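Local atomic coordinates of DNA mismatch repair protein MUTS (Thermus aquaticus, PDB entry 1EWQ), a protein that takes part in DNA mismatch repair, binding mismatched duplex DNA and hydrolysing ATP weakly. Residues L127-A135 / A146-K156. Numbering follows the deposited sequence.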
loop_
_atom_site.group_PDB
_atom_site.type_symbol
_atom_site.label_atom_id
_atom_site.label_comp_id
_atom_site.label_asym_id
_atom_site.label_seq_id
_atom_site.Cartn_x
_atom_site.Cartn_y
_atom_site.Cartn_z
ATOM N N LEU C 127 -3.967 9.048 16.832
ATOM C CA LEU C 127 -5.164 8.268 17.088
ATOM C C LEU C 127 -6.276 8.482 16.077
ATOM O O LEU C 127 -6.391 9.551 15.481
ATOM C CB LEU C 127 -5.720 8.615 18.467
ATOM C CG LEU C 127 -4.982 8.071 19.686
ATOM C CD1 LEU C 127 -5.416 8.845 20.933
ATOM C CD2 LEU C 127 -5.264 6.576 19.815
ATOM N N PRO C 128 -7.114 7.455 15.874
ATOM C CA PRO C 128 -8.235 7.555 14.940
ATOM C C PRO C 128 -9.383 8.114 15.781
ATOM O O PRO C 128 -9.259 8.200 17.002
ATOM C CB PRO C 128 -8.463 6.108 14.528
ATOM C CG PRO C 128 -8.194 5.369 15.799
ATOM C CD PRO C 128 -6.948 6.070 16.355
ATOM N N ARG C 129 -10.483 8.515 15.156
ATOM C CA ARG C 129 -11.615 9.034 15.924
ATOM C C ARG C 129 -12.192 7.891 16.751
ATOM O O ARG C 129 -12.597 8.072 17.892
ATOM C CB ARG C 129 -12.705 9.575 14.989
ATOM C CG ARG C 129 -12.930 11.079 15.056
ATOM C CD ARG C 129 -14.006 11.520 14.063
ATOM N NE ARG C 129 -14.107 12.980 13.991
ATOM C CZ ARG C 129 -14.903 13.722 14.758
ATOM N NH1 ARG C 129 -15.684 13.148 15.659
ATOM N NH2 ARG C 129 -14.914 15.044 14.632
ATOM N N GLU C 130 -12.208 6.711 16.145
ATOM C CA GLU C 130 -12.722 5.487 16.750
ATOM C C GLU C 130 -11.962 5.032 18.004
ATOM O O GLU C 130 -10.897 5.543 18.328
ATOM C CB GLU C 130 -12.668 4.345 15.726
ATOM C CG GLU C 130 -13.518 4.530 14.485
ATOM C CD GLU C 130 -13.071 5.692 13.613
ATOM O OE1 GLU C 130 -11.849 5.936 13.509
ATOM O OE2 GLU C 130 -13.948 6.352 13.017
ATOM N N ALA C 131 -12.519 4.040 18.689
ATOM C CA ALA C 131 -11.883 3.498 19.876
ATOM C C ALA C 131 -10.614 2.790 19.423
ATOM O O ALA C 131 -10.575 2.191 18.351
ATOM C CB ALA C 131 -12.808 2.521 20.569
ATOM N N ASN C 132 -9.576 2.868 20.246
ATOM C CA ASN C 132 -8.302 2.240 19.940
ATOM C C ASN C 132 -8.030 1.251 21.073
ATOM O O ASN C 132 -7.639 1.640 22.178
ATOM C CB ASN C 132 -7.222 3.317 19.875
ATOM C CG ASN C 132 -5.934 2.809 19.307
ATOM O OD1 ASN C 132 -4.916 2.745 20.003
ATOM N ND2 ASN C 132 -5.958 2.440 18.033
ATOM N N TYR C 133 -8.238 -0.031 20.793
ATOM C CA TYR C 133 -8.079 -1.050 21.818
ATOM C C TYR C 133 -6.807 -1.873 21.852
ATOM O O TYR C 133 -6.290 -2.303 20.819
ATOM C CB TYR C 133 -9.230 -2.069 21.761
ATOM C CG TYR C 133 -10.624 -1.537 22.019
ATOM C CD1 TYR C 133 -11.595 -1.549 21.008
ATOM C CD2 TYR C 133 -10.990 -1.064 23.278
ATOM C CE1 TYR C 133 -12.893 -1.106 21.254
ATOM C CE2 TYR C 133 -12.289 -0.620 23.531
ATOM C CZ TYR C 133 -13.232 -0.646 22.515
ATOM O OH TYR C 133 -14.513 -0.207 22.766
ATOM N N LEU C 134 -6.330 -2.090 23.074
ATOM C CA LEU C 134 -5.210 -2.984 23.339
ATOM C C LEU C 134 -6.045 -4.158 23.843
ATOM O O LEU C 134 -6.917 -3.971 24.681
ATOM C CB LEU C 134 -4.323 -2.482 24.484
ATOM C CG LEU C 134 -3.295 -3.508 25.008
ATOM C CD1 LEU C 134 -2.322 -3.886 23.912
ATOM C CD2 LEU C 134 -2.540 -2.936 26.195
ATOM N N ALA C 135 -5.809 -5.349 23.320
ATOM C CA ALA C 135 -6.561 -6.514 23.750
ATOM C C ALA C 135 -5.626 -7.559 24.353
ATOM O O ALA C 135 -4.445 -7.626 24.003
ATOM C CB ALA C 135 -7.322 -7.110 22.564
ATOM N N ALA C 146 -9.895 -9.402 27.375
ATOM C CA ALA C 146 -10.064 -8.081 27.979
ATOM C C ALA C 146 -9.531 -6.988 27.071
ATOM O O ALA C 146 -8.569 -7.185 26.335
ATOM C CB ALA C 146 -9.374 -8.016 29.337
ATOM N N PHE C 147 -10.176 -5.831 27.126
ATOM C CA PHE C 147 -9.786 -4.698 26.312
ATOM C C PHE C 147 -9.509 -3.483 27.177
ATOM O O PHE C 147 -10.075 -3.321 28.258
ATOM C CB PHE C 147 -10.898 -4.324 25.326
ATOM C CG PHE C 147 -11.267 -5.418 24.375
ATOM C CD1 PHE C 147 -12.360 -6.222 24.623
ATOM C CD2 PHE C 147 -10.516 -5.640 23.222
ATOM C CE1 PHE C 147 -12.711 -7.246 23.736
ATOM C CE2 PHE C 147 -10.856 -6.654 22.337
ATOM C CZ PHE C 147 -11.957 -7.458 22.595
ATOM N N LEU C 148 -8.632 -2.629 26.678
ATOM C CA LEU C 148 -8.302 -1.385 27.349
ATOM C C LEU C 148 -8.070 -0.343 26.270
ATOM O O LEU C 148 -7.364 -0.604 25.296
ATOM C CB LEU C 148 -7.027 -1.504 28.196
ATOM C CG LEU C 148 -6.526 -0.167 28.771
ATOM C CD1 LEU C 148 -7.575 0.423 29.740
ATOM C CD2 LEU C 148 -5.196 -0.379 29.506
ATOM N N ASP C 149 -8.703 0.819 26.431
ATOM C CA ASP C 149 -8.509 1.929 25.511
ATOM C C ASP C 149 -7.865 2.939 26.434
ATOM O O ASP C 149 -8.536 3.598 27.236
ATOM C CB ASP C 149 -9.831 2.479 24.967
ATOM C CG ASP C 149 -9.616 3.566 23.923
ATOM O OD1 ASP C 149 -8.608 4.302 24.036
ATOM O OD2 ASP C 149 -10.460 3.692 23.001
ATOM N N VAL C 150 -6.550 3.036 26.332
ATOM C CA VAL C 150 -5.783 3.921 27.183
ATOM C C VAL C 150 -6.142 5.396 27.015
ATOM O O VAL C 150 -5.980 6.171 27.958
ATOM C CB VAL C 150 -4.266 3.713 26.931
ATOM C CG1 VAL C 150 -3.455 4.468 27.951
ATOM C CG2 VAL C 150 -3.934 2.219 26.988
ATOM N N SER C 151 -6.636 5.794 25.838
ATOM C CA SER C 151 -6.982 7.202 25.617
ATOM C C SER C 151 -8.299 7.613 26.268
ATOM O O SER C 151 -8.551 8.802 26.450
ATOM C CB SER C 151 -7.045 7.532 24.116
ATOM O OG SER C 151 -8.237 7.049 23.521
ATOM N N THR C 152 -9.139 6.647 26.620
ATOM C CA THR C 152 -10.424 6.976 27.244
ATOM C C THR C 152 -10.595 6.341 28.617
ATOM O O THR C 152 -11.399 6.797 29.427
ATOM C CB THR C 152 -11.616 6.516 26.383
ATOM O OG1 THR C 152 -11.665 5.084 26.359
ATOM C CG2 THR C 152 -11.477 7.046 24.949
ATOM N N GLY C 153 -9.829 5.291 28.879
ATOM C CA GLY C 153 -9.938 4.610 30.151
ATOM C C GLY C 153 -10.938 3.468 30.075
ATOM O O GLY C 153 -11.160 2.782 31.074
ATOM N N GLU C 154 -11.553 3.263 28.908
ATOM C CA GLU C 154 -12.511 2.169 28.771
ATOM C C GLU C 154 -11.742 0.903 29.126
ATOM O O GLU C 154 -10.669 0.629 28.582
ATOM C CB GLU C 154 -13.079 2.066 27.351
ATOM C CG GLU C 154 -14.197 1.037 27.268
ATOM C CD GLU C 154 -14.935 1.020 25.934
ATOM O OE1 GLU C 154 -14.374 1.487 24.913
ATOM O OE2 GLU C 154 -16.080 0.511 25.911
ATOM N N PHE C 155 -12.317 0.133 30.038
ATOM C CA PHE C 155 -11.678 -1.062 30.562
ATOM C C PHE C 155 -12.754 -2.146 30.734
ATOM O O PHE C 155 -13.603 -2.055 31.626
ATOM C CB PHE C 155 -11.045 -0.639 31.896
ATOM C CG PHE C 155 -10.122 -1.644 32.504
ATOM C CD1 PHE C 155 -9.341 -2.479 31.714
ATOM C CD2 PHE C 155 -9.970 -1.692 33.887
ATOM C CE1 PHE C 155 -8.416 -3.345 32.300
ATOM C CE2 PHE C 155 -9.054 -2.549 34.477
ATOM C CZ PHE C 155 -8.275 -3.376 33.688
ATOM N N LYS C 156 -12.715 -3.169 29.881
ATOM C CA LYS C 156 -13.716 -4.222 29.927
ATOM C C LYS C 156 -13.214 -5.592 29.469
ATOM O O LYS C 156 -12.161 -5.719 28.827
ATOM C CB LYS C 156 -14.923 -3.825 29.068
ATOM C CG LYS C 156 -14.569 -3.503 27.623
ATOM C CD LYS C 156 -15.801 -3.370 26.751
ATOM C CE LYS C 156 -15.430 -3.083 25.309
ATOM N NZ LYS C 156 -16.660 -3.000 24.451
HETATM O O HOH W 1 -5.471 2.091 23.873
HETATM O O HOH W 2 -17.513 0.097 23.990
#
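Leu134 and Leu148 form an antiparallel hydrogen-bonded pair: Leu134 N donates to Leu148 O at 2.9 Å, and Leu148 N to Leu134 O at 3.0 Å. Past this ladder, side chains take over the pairing. The carboxylate of Asp149, extended away from its own N by a chi1 of -176°, turns back to the incoming chain, where Asn132 N meets Asp149 OD2 at 3.0 Å from above the carboxylate plane. Asp149 OD1 accepts from Ser151 OG at 2.8 Å on its syn side, which fixes the group's rotation. Were Asp149 an alanine, Asn132 N would probably lose its acceptor and Ser151 OG the carboxylate it donates to. On the face carrying Ala135 and Phe147, opposite the two leucines, Phe147 turns its edge to the face of Tyr133, centroids 5.5 Å apart, while Phe147 CE2 touches Ala135 CB at 3.6 Å; His173 packs against both rings. Tyr133 reaches Glu154, just past the turn, its OH donating to Glu154 OE1 at 2.7 Å from 43° out of the carboxylate plane. The leucine bonds thus zip a beta hairpin in the mixed sheet of MutS domain II, and Tyr133 ties it to the G1 beta bulge of Gly153 and Glu154 opposite Asp149.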